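Local coordinates for protein beta-1,4-mannanase (PDB 3VUP) that probably hydrolyses beta-1,4-mannosidic linkages of mannan in the digestive fluid of the common sea hare, at residues 223-226 with 227-231. Numbering follows the deposited sequence.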
loop_
_atom_site.group_PDB
_atom_site.type_symbol
_atom_site.label_atom_id
_atom_site.label_comp_id
_atom_site.label_asym_id
_atom_site.label_seq_id
_atom_site.Cartn_x
_atom_site.Cartn_y
_atom_site.Cartn_z
ATOM N N GLY A 223 3.665 -0.767 -0.756
ATOM C CA GLY A 223 3.546 -2.182 -1.064
ATOM C C GLY A 223 4.567 -2.682 -2.074
ATOM O O GLY A 223 4.473 -2.373 -3.266
ATOM N N VAL A 224 5.551 -3.443 -1.609
ATOM C CA VAL A 224 6.563 -3.971 -2.520
ATOM C C VAL A 224 6.032 -5.177 -3.281
ATOM O O VAL A 224 5.213 -5.946 -2.776
ATOM C CB VAL A 224 7.888 -4.341 -1.804
ATOM C CG1 VAL A 224 8.478 -3.117 -1.111
ATOM C CG2 VAL A 224 7.716 -5.496 -0.820
ATOM N N TRP A 225 6.523 -5.372 -4.496
ATOM C CA TRP A 225 6.043 -6.475 -5.321
ATOM C C TRP A 225 6.464 -7.838 -4.796
ATOM O O TRP A 225 5.822 -8.849 -5.075
ATOM C CB TRP A 225 6.462 -6.266 -6.778
ATOM C CG TRP A 225 7.482 -7.221 -7.356
ATOM C CD1 TRP A 225 7.234 -8.192 -8.286
ATOM C CD2 TRP A 225 8.902 -7.270 -7.104
ATOM N NE1 TRP A 225 8.394 -8.847 -8.619
ATOM C CE2 TRP A 225 9.430 -8.301 -7.909
ATOM C CE3 TRP A 225 9.776 -6.565 -6.262
ATOM C CZ2 TRP A 225 10.783 -8.644 -7.900
ATOM C CZ3 TRP A 225 11.126 -6.913 -6.256
ATOM C CH2 TRP A 225 11.612 -7.937 -7.074
ATOM N N ASN A 226 7.553 -7.840 -4.030
ATOM C CA ASN A 226 8.228 -9.043 -3.579
ATOM C C ASN A 226 9.198 -8.537 -2.509
ATOM O O ASN A 226 9.824 -7.494 -2.703
ATOM C CB ASN A 226 8.985 -9.644 -4.778
ATOM C CG ASN A 226 9.637 -10.983 -4.478
ATOM O OD1 ASN A 226 10.363 -11.128 -3.492
ATOM N ND2 ASN A 226 9.388 -11.971 -5.343
ATOM N N PRO A 227 9.332 -9.253 -1.379
ATOM C CA PRO A 227 10.252 -8.756 -0.351
ATOM C C PRO A 227 11.727 -8.705 -0.771
ATOM O O PRO A 227 12.526 -8.173 -0.009
ATOM C CB PRO A 227 10.060 -9.751 0.801
ATOM C CG PRO A 227 9.529 -10.979 0.149
ATOM C CD PRO A 227 8.647 -10.484 -0.956
ATOM N N LYS A 228 12.076 -9.214 -1.952
ATOM C CA LYS A 228 13.436 -9.074 -2.462
ATOM C C LYS A 228 13.969 -7.641 -2.459
ATOM O O LYS A 228 15.179 -7.465 -2.388
ATOM C CB LYS A 228 13.562 -9.688 -3.855
ATOM C CG LYS A 228 13.583 -11.205 -3.840
ATOM C CD LYS A 228 13.555 -11.798 -5.232
ATOM C CE LYS A 228 13.538 -13.322 -5.162
ATOM N NZ LYS A 228 13.606 -13.940 -6.518
ATOM N N SER A 229 13.105 -6.628 -2.560
ATOM C CA SER A 229 13.565 -5.238 -2.498
ATOM C C SER A 229 13.564 -4.639 -1.090
ATOM O O SER A 229 13.916 -3.475 -0.934
ATOM C CB SER A 229 12.692 -4.366 -3.384
ATOM O OG SER A 229 11.364 -4.479 -2.920
ATOM N N ASN A 230 13.206 -5.436 -0.086
ATOM C CA ASN A 230 12.786 -4.921 1.217
ATOM C C ASN A 230 13.403 -5.724 2.377
ATOM O O ASN A 230 12.903 -5.667 3.489
ATOM C CB ASN A 230 11.242 -5.004 1.250
ATOM C CG ASN A 230 10.532 -4.045 2.232
ATOM O OD1 ASN A 230 9.308 -4.000 2.209
ATOM N ND2 ASN A 230 11.261 -3.290 3.041
ATOM N N THR A 231 14.487 -6.457 2.123
ATOM C CA THR A 231 15.178 -7.179 3.181
ATOM C C THR A 231 16.664 -7.204 2.882
ATOM O O THR A 231 17.063 -7.273 1.715
ATOM C CB THR A 231 14.635 -8.624 3.352
ATOM O OG1 THR A 231 15.334 -9.285 4.405
ATOM C CG2 THR A 231 14.778 -9.446 2.083
#
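Asn226 and Lys228 carry the polar part of this local contact: the side-chain OD1 of Asn226 accepts the backbone N-H of Lys228 (OD1 to N, 3.0 Å). The bond is nearly straight at the hydrogen (164°), with the donor tilted 20° from the carbonyl plane. With chi1 at -175°, the amide of Asn226 swings beside its own carbonyl carbon and follows the chain forward, closing an Asx turn at the start of the 3-10 segment 227-229. A second, weak bond runs from Ser229 N to Asn226 O at 3.4 Å, while Asn230 N to Pro227 O (2.8 Å) continues the winding. The amide's other end, ND2, is hydrogen-bonded to Asp271. Cutting Asn226 back to alanine is likely to leave Lys228 N without its side-chain acceptor and Asp271 without this donor.

The example lies at the C-terminal end of strand 220-224, fifth in the closed parallel barrel of a TIM-barrel fold, the end where such glycosidases carry their active sites. Here Glu164 spans the turn, OE1 taking Trp225 N and OE2 pairing with Ser229 OG; Trp225 also touches Glu162, by family comparison probably the acid/base.

Van der Waals contacts fill in the turn. CB of Asn226 sits over the centre of one face of the Trp225 ring, 3.2 Å above its plane, whereas Ser229 OG comes to the ring edge, 4.1 Å from Trp225 CZ3. Lys228 CG packs 3.2 Å from Asn226 OD1. Nearer the strand, Val224 and Asn230 cross at about a right angle, Val224 CG1 meeting Asn230 OD1 at 3.5 Å, while Asn230 ND2 is hydrogen-bonded to Asn238 OD1.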